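Local structure of polysaccharide Lyase Family 6 (Bacteroides cellulosilyticus, 6QPS) at residues C140-K145 and G152-V157; V157-T162 and L179-W184; E403-D408 and K425-P430. The protein probably depolymerises alginate as a mannuronic acid-specific, calcium-binding lyase of polysaccharide lyase family 6 from a human gut bacterium. All coordinates share one frame; numbering follows the deposited sequence.

Interactions 1, 2 and 3 follow one another along the parallel beta-helix. Interaction 1 ties the loop 140-145 to the start of strand 155-159. Interaction 2 shares V157 with it, continues along the same strand and pairs it with strand 181-183; the two centres are 15 Å apart, and W156 N lies 3.0 Å from L179 O, a probable hydrogen bond. Interaction 3 joins strands 397-405 and 424-426 far along the coil, its centre about 43 Å from that of interaction 2 and 48 Å from that of interaction 1. The side chains of D153 and Q182 come within about 11 and 10 Å of the calcium ion, whereas interaction 3 belongs to a remote part of the solenoid.

Interaction 1. Residues C140-K145 and G152-V157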
loop_
_atom_site.group_PDB
_atom_site.type_symbol
_atom_site.label_atom_id
_atom_site.label_comp_id
_atom_site.label_asym_id
_atom_site.label_seq_id
_atom_site.Cartn_x
_atom_site.Cartn_y
_atom_site.Cartn_z
ATOM N N CYS A 140 2.501 16.697 7.459
ATOM C CA CYS A 140 3.614 16.520 8.398
ATOM C C CYS A 140 4.943 16.557 7.643
ATOM O O CYS A 140 5.667 15.561 7.515
ATOM C CB CYS A 140 3.424 15.243 9.208
ATOM S SG CYS A 140 2.236 15.427 10.588
ATOM N N ASN A 141 5.270 17.761 7.163
ATOM C CA ASN A 141 6.405 17.993 6.275
ATOM C C ASN A 141 7.419 18.928 6.928
ATOM O O ASN A 141 7.074 20.040 7.331
ATOM C CB ASN A 141 5.880 18.580 4.958
ATOM C CG ASN A 141 4.880 17.662 4.272
ATOM O OD1 ASN A 141 5.201 16.513 3.959
ATOM N ND2 ASN A 141 3.675 18.147 4.041
ATOM N N ASP A 142 8.676 18.482 7.012
ATOM C CA ASP A 142 9.748 19.276 7.605
ATOM C C ASP A 142 9.960 20.527 6.774
ATOM O O ASP A 142 10.286 20.422 5.581
ATOM C CB ASP A 142 11.025 18.438 7.603
ATOM C CG ASP A 142 12.187 19.102 8.330
ATOM O OD1 ASP A 142 12.106 20.313 8.638
ATOM O OD2 ASP A 142 13.183 18.386 8.594
ATOM N N PRO A 143 9.818 21.718 7.353
ATOM C CA PRO A 143 10.084 22.940 6.573
ATOM C C PRO A 143 11.508 23.031 6.047
ATOM O O PRO A 143 11.755 23.783 5.093
ATOM C CB PRO A 143 9.781 24.079 7.559
ATOM C CG PRO A 143 9.056 23.466 8.710
ATOM C CD PRO A 143 9.441 22.008 8.751
ATOM N N GLN A 144 12.456 22.315 6.655
ATOM C CA GLN A 144 13.859 22.357 6.259
ATOM C C GLN A 144 14.222 21.272 5.252
ATOM O O GLN A 144 15.374 21.214 4.808
ATOM C CB GLN A 144 14.758 22.232 7.494
ATOM C CG GLN A 144 14.680 23.434 8.430
ATOM C CD GLN A 144 14.996 24.745 7.737
ATOM O OE1 GLN A 144 15.909 24.824 6.914
ATOM N NE2 GLN A 144 14.234 25.785 8.065
ATOM N N LYS A 145 13.276 20.419 4.887
ATOM C CA LYS A 145 13.442 19.494 3.778
ATOM C C LYS A 145 12.686 20.046 2.572
ATOM O O LYS A 145 11.657 20.711 2.712
ATOM C CB LYS A 145 12.920 18.101 4.153
ATOM C CG LYS A 145 13.635 17.455 5.350
ATOM C CD LYS A 145 13.182 16.013 5.587
ATOM C CE LYS A 145 13.936 15.358 6.735
ATOM N NZ LYS A 145 13.291 15.535 8.074
ATOM N N GLY A 152 15.599 16.004 0.448
ATOM C CA GLY A 152 15.270 15.567 1.793
ATOM C C GLY A 152 14.325 14.389 1.775
ATOM O O GLY A 152 13.496 14.239 0.879
ATOM N N ASP A 153 14.451 13.537 2.784
ATOM C CA ASP A 153 13.718 12.283 2.855
ATOM C C ASP A 153 13.260 12.066 4.283
ATOM O O ASP A 153 14.063 12.153 5.219
ATOM C CB ASP A 153 14.667 11.147 2.464
ATOM C CG ASP A 153 13.999 10.060 1.670
ATOM O OD1 ASP A 153 12.796 10.176 1.365
ATOM O OD2 ASP A 153 14.700 9.078 1.345
ATOM N N GLU A 154 11.980 11.769 4.455
ATOM C CA GLU A 154 11.481 11.398 5.774
ATOM C C GLU A 154 10.305 10.444 5.613
ATOM O O GLU A 154 9.506 10.588 4.682
ATOM C CB GLU A 154 11.092 12.606 6.656
ATOM C CG GLU A 154 9.996 13.496 6.088
ATOM C CD GLU A 154 9.820 14.822 6.833
ATOM O OE1 GLU A 154 10.520 15.077 7.849
ATOM O OE2 GLU A 154 8.964 15.614 6.389
ATOM N N TYR A 155 10.230 9.440 6.486
ATOM C CA TYR A 155 9.183 8.432 6.425
ATOM C C TYR A 155 8.221 8.663 7.581
ATOM O O TYR A 155 8.655 8.847 8.723
ATOM C CB TYR A 155 9.772 7.013 6.548
ATOM C CG TYR A 155 10.577 6.471 5.381
ATOM C CD1 TYR A 155 11.049 7.280 4.359
ATOM C CD2 TYR A 155 10.861 5.111 5.318
ATOM C CE1 TYR A 155 11.776 6.747 3.293
ATOM C CE2 TYR A 155 11.577 4.581 4.288
ATOM C CZ TYR A 155 12.063 5.384 3.277
ATOM O OH TYR A 155 12.814 4.847 2.250
ATOM N N TRP A 156 6.911 8.578 7.332
ATOM C CA TRP A 156 5.947 8.897 8.388
ATOM C C TRP A 156 5.843 7.785 9.438
ATOM O O TRP A 156 6.022 8.036 10.635
ATOM C CB TRP A 156 4.585 9.264 7.792
ATOM C CG TRP A 156 4.542 10.709 7.301
ATOM C CD1 TRP A 156 5.556 11.637 7.369
ATOM C CD2 TRP A 156 3.437 11.372 6.673
ATOM N NE1 TRP A 156 5.150 12.817 6.798
ATOM C CE2 TRP A 156 3.843 12.688 6.400
ATOM C CE3 TRP A 156 2.146 10.979 6.316
ATOM C CZ2 TRP A 156 3.001 13.609 5.787
ATOM C CZ3 TRP A 156 1.298 11.914 5.740
ATOM C CH2 TRP A 156 1.729 13.200 5.478
ATOM N N VAL A 157 5.560 6.558 9.004
ATOM C CA VAL A 157 5.362 5.412 9.893
ATOM C C VAL A 157 6.239 4.247 9.435
ATOM O O VAL A 157 6.202 3.849 8.265
ATOM C CB VAL A 157 3.884 4.980 9.934
ATOM C CG1 VAL A 157 3.691 3.810 10.896
ATOM C CG2 VAL A 157 2.991 6.135 10.304
HETATM O O HOH W 1 7.051 14.558 4.781
#
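The indole of W156 receives C140 CB on one face, 3.4 Å above the plane and displaced toward the rim, while C140 O sits at its edge and accepts a bent hydrogen bond from NE1 (2.9 Å, 134°). The second flat group, the E154 carboxylate, faces a loop of the parallel beta-helix that folds into a type I turn, D142 to K145, with an Asx turn made by D142 OD1 and Q144 N. D142 N reaches the syn lone pair of E154 OE2 at 2.9 Å, whereas K145 NZ meets OE1 from above the carboxylate plane at 2.8 Å. E154 CG lies between its backbone N and carbonyl carbon (chi1 60°), and the extended chain beyond carries the carboxylate to the loop. K145 NZ also bonds the anti lone pair of D142 OD2, completing a salt-bridge network that probably offsets the repulsion between the two acids; G113 O is a further partner. N141 OD1 accepts from R175 N and ND2 donates to N173 O. At G152 a beta carbon would clash with K145 CB. A water links the two segments, hydrogen-bonding to E154 OE2 (2.7 Å) and N141 OD1 (2.8 Å).

Interaction 2. Residues V157-T162 and L179-W184; sequences VGLRGT and LVLQVW
R160 lays its guanidinium flat on the indole of W184, the planes only 7° apart, and this stacked cation-pi pair joins the ends of the two segments. CZ stands 3.6 Å from the centroid of the five-membered ring and 10° off its normal, with NH2 over the middle of the whole indole. A bend at chi2 (-105°) brings the arginine chain back alongside the tryptophan, so that the two side chains run the same way. Q182 CG packs on the opposite face of the indole, offset toward the rim, while G158 CA and L159 O lie in plane at its edge; a beta carbon on G158 would collide with W184 NE1. On the other side of the strand pair, V157 CG1 meets L181 CD1 at 3.6 Å, and L159 CD1 touches that same methyl and, less closely, V183 CG2.

Further out, R160 NE forms a salt bridge with D118, which would limit the turning of the guanidinium, and Q182 is held by R216 and G218 O. The backbones are joined by four hydrogen bonds: V157 N to V180 O, Q182 N to V157 O, L159 N to Q182 O (2.8 Å) and W184 N to L159 O. In-register parallel strands from successive coils, with aliphatic residues aligned on the face of V157, L159, L181 and V183, are the signature of a right-handed parallel beta-helix.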
loop_
_atom_site.group_PDB
_atom_site.type_symbol
_atom_site.label_atom_id
_atom_site.label_comp_id
_atom_site.label_asym_id
_atom_site.label_seq_id
_atom_site.Cartn_x
_atom_site.Cartn_y
_atom_site.Cartn_z
ATOM N N VAL A 157 5.560 6.558 9.004
ATOM C CA VAL A 157 5.362 5.412 9.893
ATOM C C VAL A 157 6.239 4.247 9.435
ATOM O O VAL A 157 6.202 3.849 8.265
ATOM C CB VAL A 157 3.884 4.980 9.934
ATOM C CG1 VAL A 157 3.691 3.810 10.896
ATOM C CG2 VAL A 157 2.991 6.135 10.304
ATOM N N GLY A 158 7.048 3.725 10.359
ATOM C CA GLY A 158 7.847 2.542 10.106
ATOM C C GLY A 158 7.396 1.364 10.953
ATOM O O GLY A 158 7.521 1.381 12.185
ATOM N N LEU A 159 6.845 0.345 10.307
ATOM C CA LEU A 159 6.504 -0.879 11.011
ATOM C C LEU A 159 7.731 -1.779 11.157
ATOM O O LEU A 159 8.520 -1.952 10.213
ATOM C CB LEU A 159 5.389 -1.594 10.248
ATOM C CG LEU A 159 3.953 -1.113 10.468
ATOM C CD1 LEU A 159 2.969 -1.727 9.478
ATOM C CD2 LEU A 159 3.501 -1.477 11.908
ATOM N N ARG A 160 7.895 -2.318 12.371
ATOM C CA ARG A 160 8.944 -3.259 12.759
ATOM C C ARG A 160 8.276 -4.325 13.620
ATOM O O ARG A 160 7.121 -4.178 14.014
ATOM C CB ARG A 160 10.022 -2.569 13.616
ATOM C CG ARG A 160 10.484 -1.189 13.094
ATOM C CD ARG A 160 11.817 -1.212 12.465
ATOM N NE ARG A 160 12.272 0.145 12.175
ATOM C CZ ARG A 160 13.376 0.444 11.506
ATOM N NH1 ARG A 160 14.160 -0.510 11.020
ATOM N NH2 ARG A 160 13.681 1.731 11.312
ATOM N N GLY A 161 9.029 -5.349 14.004
ATOM C CA GLY A 161 8.496 -6.312 14.963
ATOM C C GLY A 161 7.471 -7.255 14.349
ATOM O O GLY A 161 7.601 -7.722 13.216
ATOM N N THR A 162 6.456 -7.596 15.146
ATOM C CA THR A 162 5.465 -8.595 14.767
ATOM C C THR A 162 4.085 -8.193 15.285
ATOM O O THR A 162 3.944 -7.538 16.326
ATOM C CB THR A 162 5.813 -10.004 15.324
ATOM O OG1 THR A 162 5.911 -9.933 16.752
ATOM C CG2 THR A 162 7.117 -10.540 14.759
ATOM N N LEU A 179 8.449 7.520 2.288
ATOM C CA LEU A 179 7.259 6.696 2.422
ATOM C C LEU A 179 6.248 7.276 3.412
ATOM O O LEU A 179 6.611 7.840 4.443
ATOM C CB LEU A 179 7.689 5.315 2.925
ATOM C CG LEU A 179 7.885 4.227 1.863
ATOM C CD1 LEU A 179 6.509 3.818 1.284
ATOM C CD2 LEU A 179 8.890 4.615 0.796
ATOM N N VAL A 180 4.956 7.075 3.111
ATOM C CA VAL A 180 3.935 7.210 4.149
ATOM C C VAL A 180 4.082 6.070 5.163
ATOM O O VAL A 180 4.148 6.298 6.380
ATOM C CB VAL A 180 2.514 7.286 3.545
ATOM C CG1 VAL A 180 1.454 7.200 4.630
ATOM C CG2 VAL A 180 2.352 8.566 2.728
ATOM N N LEU A 181 4.176 4.835 4.672
ATOM C CA LEU A 181 4.194 3.647 5.523
ATOM C C LEU A 181 5.181 2.626 4.965
ATOM O O LEU A 181 4.936 2.012 3.916
ATOM C CB LEU A 181 2.787 3.071 5.649
ATOM C CG LEU A 181 2.565 1.809 6.462
ATOM C CD1 LEU A 181 3.095 1.952 7.832
ATOM C CD2 LEU A 181 1.062 1.480 6.525
ATOM N N GLN A 182 6.285 2.433 5.686
ATOM C CA GLN A 182 7.277 1.420 5.355
ATOM C C GLN A 182 7.168 0.234 6.304
ATOM O O GLN A 182 7.148 0.409 7.532
ATOM C CB GLN A 182 8.679 2.008 5.497
ATOM C CG GLN A 182 9.825 1.004 5.360
ATOM C CD GLN A 182 10.052 0.576 3.919
ATOM O OE1 GLN A 182 10.199 1.404 3.028
ATOM N NE2 GLN A 182 10.101 -0.737 3.690
ATOM N N VAL A 183 7.134 -0.967 5.740
ATOM C CA VAL A 183 7.283 -2.205 6.505
ATOM C C VAL A 183 8.762 -2.593 6.429
ATOM O O VAL A 183 9.251 -3.013 5.370
ATOM C CB VAL A 183 6.351 -3.308 5.979
ATOM C CG1 VAL A 183 6.504 -4.554 6.852
ATOM C CG2 VAL A 183 4.896 -2.830 5.967
ATOM N N TRP A 184 9.469 -2.454 7.547
ATOM C CA TRP A 184 10.889 -2.761 7.610
ATOM C C TRP A 184 11.102 -4.218 7.966
ATOM O O TRP A 184 10.550 -4.701 8.958
ATOM C CB TRP A 184 11.538 -1.951 8.721
ATOM C CG TRP A 184 11.614 -0.463 8.484
ATOM C CD1 TRP A 184 10.700 0.470 8.865
ATOM C CD2 TRP A 184 12.689 0.258 7.858
ATOM N NE1 TRP A 184 11.127 1.735 8.507
ATOM C CE2 TRP A 184 12.348 1.631 7.900
ATOM C CE3 TRP A 184 13.902 -0.117 7.271
ATOM C CZ2 TRP A 184 13.171 2.619 7.365
ATOM C CZ3 TRP A 184 14.720 0.871 6.758
ATOM C CH2 TRP A 184 14.338 2.219 6.790
#

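Interaction 3. Residues E403-D408 and K425-P430; sequences EWAFSD and KPVDMP
Strands 397-405 and 424-426, neighbours in the parallel beta-helix away from the calcium site, run parallel here, E403 beside K425 and W404 beside P426, with W404 N bonded to K425 O (2.9 Å) and V427 N to W404 O (3.0 Å). Both donors stand off the carbonyl planes they address, and CA-H...O contacts, among them P426 CA to W404 O at 3.2 Å, fill in between.

E403 and V427 cross at about a right angle. E403 CB lies 4.0 Å from V427 CG2, and the aliphatic part of the glutamate continues across CG1. With V427 CG1 anti to the carbonyl carbon (chi1 -58°), CG2 falls between backbone N and carbonyl carbon and reaches both E403 CB and A405 CB. A405 CB lies 3.4 Å from V427 O, and M429, bent at chi2 and chi3, brings CE to 3.5 Å from A405 O. W404 instead directs its indole away from the partner segment, where NE1 bonds S411 OG and F378 and F424 meet the ring edge-to-face.

K425 bends at its last two torsions so that NZ approaches E403 CG at 4.0 Å, yet K425 NZ remains 4.7 Å from E403 OE2 and makes a weak hydrogen bond with N402 O. Replacing E403 by an alanine would probably open a gap along V427 CG1, where CG and the carboxylate lie, and leave the K425 ammonium without its neighbouring negative charge.

Cohesion across the pair thus rests on backbone bonds and aliphatic contact, with the opposite charges of E403 and K425 likely to add a through-space attraction without direct ion pairing.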
loop_
_atom_site.group_PDB
_atom_site.type_symbol
_atom_site.label_atom_id
_atom_site.label_comp_id
_atom_site.label_asym_id
_atom_site.label_seq_id
_atom_site.Cartn_x
_atom_site.Cartn_y
_atom_site.Cartn_z
ATOM N N GLU A 403 -13.302 -13.426 -21.858
ATOM C CA GLU A 403 -14.357 -12.760 -22.610
ATOM C C GLU A 403 -13.843 -11.441 -23.163
ATOM O O GLU A 403 -13.089 -10.728 -22.498
ATOM C CB GLU A 403 -15.584 -12.554 -21.735
ATOM C CG GLU A 403 -16.362 -13.847 -21.525
ATOM C CD GLU A 403 -17.596 -13.684 -20.657
ATOM O OE1 GLU A 403 -17.765 -12.611 -20.050
ATOM O OE2 GLU A 403 -18.387 -14.644 -20.575
ATOM N N TRP A 404 -14.292 -11.119 -24.378
ATOM C CA TRP A 404 -13.818 -9.974 -25.146
ATOM C C TRP A 404 -15.037 -9.155 -25.544
ATOM O O TRP A 404 -15.871 -9.617 -26.338
ATOM C CB TRP A 404 -13.097 -10.506 -26.386
ATOM C CG TRP A 404 -12.578 -9.486 -27.368
ATOM C CD1 TRP A 404 -13.305 -8.780 -28.304
ATOM C CD2 TRP A 404 -11.206 -9.104 -27.563
ATOM N NE1 TRP A 404 -12.467 -7.969 -29.029
ATOM C CE2 TRP A 404 -11.177 -8.164 -28.608
ATOM C CE3 TRP A 404 -9.998 -9.485 -26.963
ATOM C CZ2 TRP A 404 -9.991 -7.584 -29.054
ATOM C CZ3 TRP A 404 -8.826 -8.902 -27.402
ATOM C CH2 TRP A 404 -8.832 -7.965 -28.450
ATOM N N ALA A 405 -15.161 -7.951 -24.992
ATOM C CA ALA A 405 -16.365 -7.132 -25.212
ATOM C C ALA A 405 -16.016 -5.687 -25.581
ATOM O O ALA A 405 -15.843 -4.817 -24.721
ATOM C CB ALA A 405 -17.310 -7.201 -24.004
ATOM N N PHE A 406 -15.921 -5.420 -26.886
ATOM C CA PHE A 406 -15.543 -4.114 -27.422
ATOM C C PHE A 406 -16.518 -3.717 -28.530
ATOM O O PHE A 406 -17.276 -4.538 -29.053
ATOM C CB PHE A 406 -14.089 -4.121 -27.908
ATOM C CG PHE A 406 -13.082 -4.317 -26.787
ATOM C CD1 PHE A 406 -12.614 -5.584 -26.439
ATOM C CD2 PHE A 406 -12.653 -3.236 -26.054
ATOM C CE1 PHE A 406 -11.711 -5.730 -25.400
ATOM C CE2 PHE A 406 -11.749 -3.380 -25.026
ATOM C CZ PHE A 406 -11.277 -4.611 -24.697
ATOM N N SER A 407 -16.491 -2.425 -28.882
ATOM C CA SER A 407 -17.521 -1.853 -29.745
ATOM C C SER A 407 -17.457 -2.418 -31.153
ATOM O O SER A 407 -18.500 -2.715 -31.748
ATOM C CB SER A 407 -17.372 -0.333 -29.795
ATOM O OG SER A 407 -17.513 0.245 -28.514
ATOM N N ASP A 408 -16.248 -2.546 -31.718
ATOM C CA ASP A 408 -16.093 -3.084 -33.066
ATOM C C ASP A 408 -16.089 -4.601 -32.966
ATOM O O ASP A 408 -15.187 -5.184 -32.353
ATOM C CB ASP A 408 -14.788 -2.575 -33.688
ATOM C CG ASP A 408 -14.632 -2.971 -35.153
ATOM O OD1 ASP A 408 -15.308 -3.917 -35.611
ATOM O OD2 ASP A 408 -13.828 -2.324 -35.864
ATOM N N LYS A 425 -13.497 -15.298 -26.118
ATOM C CA LYS A 425 -14.764 -15.392 -26.829
ATOM C C LYS A 425 -15.398 -14.006 -26.883
ATOM O O LYS A 425 -15.513 -13.352 -25.836
ATOM C CB LYS A 425 -15.728 -16.343 -26.099
ATOM C CG LYS A 425 -15.287 -17.781 -26.063
ATOM C CD LYS A 425 -16.095 -18.607 -25.034
ATOM C CE LYS A 425 -16.592 -17.815 -23.844
ATOM N NZ LYS A 425 -15.473 -17.459 -22.899
ATOM N N PRO A 426 -15.806 -13.519 -28.059
ATOM C CA PRO A 426 -16.517 -12.232 -28.123
ATOM C C PRO A 426 -17.897 -12.361 -27.499
ATOM O O PRO A 426 -18.630 -13.325 -27.765
ATOM C CB PRO A 426 -16.624 -11.941 -29.630
ATOM C CG PRO A 426 -15.688 -12.911 -30.307
ATOM C CD PRO A 426 -15.620 -14.116 -29.398
ATOM N N VAL A 427 -18.237 -11.386 -26.654
ATOM C CA VAL A 427 -19.526 -11.318 -25.983
ATOM C C VAL A 427 -20.012 -9.875 -26.039
ATOM O O VAL A 427 -19.231 -8.939 -26.215
ATOM C CB VAL A 427 -19.485 -11.821 -24.516
ATOM C CG1 VAL A 427 -18.984 -13.269 -24.464
ATOM C CG2 VAL A 427 -18.654 -10.898 -23.641
ATOM N N ASP A 428 -21.323 -9.710 -25.900
ATOM C CA ASP A 428 -21.896 -8.384 -25.720
ATOM C C ASP A 428 -21.507 -7.841 -24.347
ATOM O O ASP A 428 -21.256 -8.594 -23.409
ATOM C CB ASP A 428 -23.415 -8.464 -25.873
ATOM C CG ASP A 428 -23.834 -9.015 -27.242
ATOM O OD1 ASP A 428 -23.270 -8.570 -28.273
ATOM O OD2 ASP A 428 -24.725 -9.893 -27.294
ATOM N N MET A 429 -21.410 -6.521 -24.241
ATOM C CA MET A 429 -21.015 -5.913 -22.976
ATOM C C MET A 429 -21.936 -6.390 -21.856
ATOM O O MET A 429 -23.160 -6.234 -21.968
ATOM C CB MET A 429 -21.071 -4.387 -23.080
ATOM C CG MET A 429 -20.661 -3.642 -21.815
ATOM S SD MET A 429 -18.888 -3.726 -21.475
ATOM C CE MET A 429 -18.220 -2.907 -22.926
ATOM N N PRO A 430 -21.406 -6.974 -20.780
ATOM C CA PRO A 430 -22.283 -7.375 -19.667
ATOM C C PRO A 430 -22.978 -6.175 -19.036
ATOM O O PRO A 430 -22.435 -5.068 -18.986
ATOM C CB PRO A 430 -21.322 -8.051 -18.677
ATOM C CG PRO A 430 -20.069 -8.358 -19.462
ATOM C CD PRO A 430 -19.990 -7.277 -20.512
#